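Side-chain contacts in extrinsic protein in photosystem II (Chaetoceros gracilis, PDB 4K7B), which probably binds photosystem II as an extrinsic subunit in a diatom, with a helical domain related to the PsbQ-like proteins: residues Asp31-Ala34 with Ile35-Lys39; Ile43-Ser47 with Gly48-Thr52. All blocks are in the same frame, centred on the assembly; numbering follows the deposited sequence.

Contact 1: Asp31-Ala34 with Ile35-Lys39; sequences DFKA and IAEEK
K33 and E37, one turn apart on the short helix 32-37, are joined by an i to i+4 salt bridge, a common way of pairing opposite charges along an exposed helical face. E37 is the side chain to follow. Its CB already leans back over the preceding turn, 3.4 Å from K33 O. CG comes closer still, lying 3.1 Å from K33 O, the same carbonyl oxygen that accepts the hydrogen bond from E37 N. Beyond CG the chain runs out extended (chi2 179°), which brings CD across the lysine, 3.8 Å from K33 CE. At the tip, in the conformer described, OE2 receives K33 NZ at 2.8 Å; the ammonium nitrogen stands above the carboxylate plane, 43° out of it. OE1, the other carboxylate oxygen, lies 3.9 Å from A34 CA. The lysine reaches this point with CG anti to its own backbone N and a bend at chi4 (85°) that turns NZ toward the glutamate, although its CB points away.

The backbone beneath is secured by A36 N to F32 O, a nearly straight bond of 2.9 Å, whereas E38 N to A34 O is weak, at the turn where E38 becomes the N-cap of helix 39-49. On another side of helix 32-37, I35 CD1 meets the edge of the F32 ring at CD1, 4.3 Å away. F32 and I35 both rest on I71 of helix 54-73 and V79 of helix 76-89, while A34 touches A26 of helix 24-29 and E38 makes a salt bridge with R19 of helix 6-21.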
# COMPACT_ATOMS: atom_id res chain seq x y z
N ASP A 31 11.83 -0.93 -5.53
CA ASP A 31 11.24 -0.59 -6.83
C ASP A 31 10.24 0.54 -6.62
O ASP A 31 9.03 0.32 -6.59
CB ASP A 31 10.59 -1.86 -7.41
CG ASP A 31 9.88 -1.64 -8.74
OD1 ASP A 31 10.04 -0.58 -9.37
OD2 ASP A 31 9.15 -2.57 -9.17
N PHE A 32 10.76 1.75 -6.49
CA PHE A 32 9.93 2.88 -6.09
C PHE A 32 8.95 3.30 -7.18
O PHE A 32 7.86 3.80 -6.88
CB PHE A 32 10.80 4.08 -5.68
CG PHE A 32 11.78 3.77 -4.58
CD1 PHE A 32 11.46 2.89 -3.57
CD2 PHE A 32 13.03 4.36 -4.57
CE1 PHE A 32 12.36 2.61 -2.56
CE2 PHE A 32 13.94 4.08 -3.56
CZ PHE A 32 13.61 3.20 -2.55
N LYS A 33 9.31 3.07 -8.44
CA LYS A 33 8.41 3.36 -9.56
C LYS A 33 7.06 2.66 -9.40
O LYS A 33 6.02 3.24 -9.70
CB LYS A 33 9.07 2.95 -10.88
CG LYS A 33 8.18 3.05 -12.10
CD LYS A 33 8.90 2.50 -13.32
CE LYS A 33 7.95 1.90 -14.32
NZ LYS A 33 7.39 2.94 -15.24
N ALA A 34 7.06 1.41 -8.94
CA ALA A 34 5.80 0.68 -8.78
C ALA A 34 4.88 1.37 -7.75
O ALA A 34 3.63 1.46 -7.90
CB ALA A 34 6.09 -0.76 -8.36
N ILE A 35 5.53 1.89 -6.71
CA ILE A 35 4.81 2.56 -5.65
C ILE A 35 4.23 3.85 -6.22
O ILE A 35 3.04 4.13 -6.03
CB ILE A 35 5.70 2.87 -4.45
CG1 ILE A 35 6.40 1.60 -3.94
CG2 ILE A 35 4.89 3.48 -3.33
CD1 ILE A 35 7.38 1.87 -2.80
N ALA A 36 5.04 4.62 -6.92
CA ALA A 36 4.55 5.85 -7.54
C ALA A 36 3.42 5.58 -8.54
O ALA A 36 2.52 6.41 -8.71
CB ALA A 36 5.69 6.59 -8.20
N GLU A 37 3.47 4.43 -9.19
CA GLU A 37 2.44 4.06 -10.13
C GLU A 37 1.16 3.71 -9.41
O GLU A 37 0.09 3.72 -10.04
CB GLU A 37 2.92 2.90 -11.02
CG GLU A 37 3.95 3.35 -12.03
CD GLU A 37 4.45 2.22 -12.91
OE1 GLU A 37 4.42 1.05 -12.46
OE2 GLU A 37 4.87 2.50 -14.05
N GLU A 38 1.24 3.40 -8.11
CA GLU A 38 -0.02 3.24 -7.33
C GLU A 38 -0.55 4.47 -6.52
O GLU A 38 -1.39 4.34 -5.58
CB GLU A 38 0.09 2.04 -6.39
CG GLU A 38 0.37 0.73 -7.09
CD GLU A 38 -0.84 0.14 -7.77
OE1 GLU A 38 -0.65 -0.84 -8.51
OE2 GLU A 38 -1.97 0.63 -7.58
N LYS A 39 -0.08 5.66 -6.89
CA LYS A 39 -0.50 6.90 -6.22
C LYS A 39 -2.01 6.98 -6.07
O LYS A 39 -2.55 7.37 -5.02
CB LYS A 39 -0.00 8.12 -7.00
CG LYS A 39 1.36 8.64 -6.59
CD LYS A 39 1.82 9.79 -7.49
CE LYS A 39 0.73 10.84 -7.65
NZ LYS A 39 1.20 12.00 -8.49

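Contact 2: Ile43-Ser47 with Gly48-Thr52; sequences ILFNS and GAYPT. With SO4 (sulfate ion), chain B.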
# COMPACT_ATOMS: atom_id res chain seq x y z
N ILE A 43 -4.58 7.61 -2.88
CA ILE A 43 -5.59 8.68 -2.84
C ILE A 43 -6.99 8.12 -2.57
O ILE A 43 -7.72 8.60 -1.69
CB ILE A 43 -5.61 9.47 -4.15
CG1 ILE A 43 -4.27 10.16 -4.37
CG2 ILE A 43 -6.74 10.49 -4.12
CD1 ILE A 43 -4.12 10.77 -5.77
N LEU A 44 -7.35 7.08 -3.32
CA LEU A 44 -8.70 6.55 -3.29
C LEU A 44 -8.96 5.67 -2.08
O LEU A 44 -10.10 5.58 -1.60
CB LEU A 44 -9.01 5.83 -4.60
CG LEU A 44 -8.99 6.79 -5.80
CD1 LEU A 44 -9.09 6.02 -7.10
CD2 LEU A 44 -10.09 7.83 -5.67
N PHE A 45 -7.92 5.02 -1.54
CA PHE A 45 -8.06 4.39 -0.24
C PHE A 45 -8.33 5.46 0.80
O PHE A 45 -9.24 5.35 1.60
CB PHE A 45 -6.81 3.61 0.19
CG PHE A 45 -6.98 2.95 1.54
CD1 PHE A 45 -7.49 1.66 1.64
CD2 PHE A 45 -6.67 3.64 2.71
CE1 PHE A 45 -7.67 1.06 2.87
CE2 PHE A 45 -6.84 3.05 3.95
CZ PHE A 45 -7.35 1.75 4.04
N ASN A 46 -7.50 6.49 0.82
CA ASN A 46 -7.65 7.48 1.86
C ASN A 46 -9.01 8.18 1.83
O ASN A 46 -9.59 8.43 2.89
CB ASN A 46 -6.51 8.52 1.78
CG ASN A 46 -5.15 7.90 2.01
OD1 ASN A 46 -5.04 6.79 2.53
ND2 ASN A 46 -4.09 8.63 1.64
N SER A 47 -9.52 8.48 0.64
CA SER A 47 -10.81 9.17 0.51
C SER A 47 -12.01 8.22 0.67
O SER A 47 -13.03 8.61 1.23
CB SER A 47 -10.93 9.88 -0.84
OG SER A 47 -10.01 10.95 -0.95
N GLY A 48 -11.87 7.01 0.17
CA GLY A 48 -12.98 6.05 0.17
C GLY A 48 -13.15 5.28 1.46
O GLY A 48 -14.27 4.96 1.86
N ALA A 49 -12.03 4.96 2.11
CA ALA A 49 -12.08 4.29 3.41
C ALA A 49 -12.51 5.24 4.52
O ALA A 49 -13.07 4.80 5.52
CB ALA A 49 -10.72 3.67 3.75
N TYR A 50 -12.23 6.53 4.34
CA TYR A 50 -12.53 7.54 5.34
C TYR A 50 -13.36 8.70 4.79
O TYR A 50 -12.88 9.84 4.74
CB TYR A 50 -11.22 8.08 5.96
CG TYR A 50 -10.33 6.98 6.47
CD1 TYR A 50 -10.79 6.07 7.41
CD2 TYR A 50 -9.04 6.83 5.98
CE1 TYR A 50 -9.98 5.05 7.87
CE2 TYR A 50 -8.22 5.81 6.44
CZ TYR A 50 -8.70 4.92 7.38
OH TYR A 50 -7.90 3.90 7.85
N PRO A 51 -14.61 8.42 4.38
CA PRO A 51 -15.47 9.45 3.80
C PRO A 51 -15.87 10.55 4.77
O PRO A 51 -16.18 11.67 4.35
CB PRO A 51 -16.71 8.66 3.37
CG PRO A 51 -16.72 7.47 4.27
CD PRO A 51 -15.27 7.11 4.38
N THR A 52 -15.87 10.25 6.07
CA THR A 52 -16.42 11.18 7.05
C THR A 52 -15.43 11.52 8.15
O THR A 52 -15.42 12.64 8.66
CB THR A 52 -17.69 10.59 7.69
OG1 THR A 52 -18.59 10.17 6.66
CG2 THR A 52 -18.39 11.63 8.58
S SO4 B . -15.12 6.90 8.23
O1 SO4 B . -16.48 7.41 8.10
O2 SO4 B . -14.93 5.66 7.50
O3 SO4 B . -14.25 7.93 7.71
O4 SO4 B . -14.75 6.69 9.63
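F45 and Y50 cross obliquely at the C-terminal end of helix 39-49, their planes nearly perpendicular at 86° and their centroids 6.0 Å apart. The two rings approach through their CE2 atoms, at 4.0 Å. The methyl of A49 fills the corner between them: CB sits over the centre of the F45 ring, 3.9 Å from its centroid and 12° off the normal, a CH-pi contact, and over the centre of the Y50 ring, 4.1 Å above its plane. F45 carries CG anti to its backbone N (chi1 -179°), which swings the ring forward along the helix to lie beneath A49. F45, A49 and Y50, at positions i, i+4 and i+5, close a helix of an all-helical, PsbQ-like domain, where A49 N to F45 O is a helical bond of 2.9 Å and the chain then leaves through Y50 and P51. Y50 CB and CD2 each lie 3.5 Å from N46 O, so the tyrosine packs against the end of the helix, and its hydroxyl is hydrogen-bonded to N90. A leucine in place of Y50 would probably leave N90 without its hydroxyl mate and open a gap beside the F45 ring. A sulfate, probably from the crystallisation liquor, brings its O3 to the edge of the Y50 ring, near the ring plane, and O3 accepts a hydrogen bond from T52 N at 3.3 Å; N53 N is also hydrogen-bonded to the ion.

In the fold
Contacts 1 and 2 follow each other in the chain, one within helix 32-37 and the other at the far end of helix 39-49; their centres lie about 19 Å apart and their segments do not touch. Contact 1 is a surface contact and contact 2 partly buried, yet both are backed by helices 6-21 and 54-73, so the two successive helices share part of one scaffold. Each has a bound sulfate nearby: the one in contact 2 is held by backbone N-H groups, whereas contact 1 has one about 5 Å from the side chain of E38.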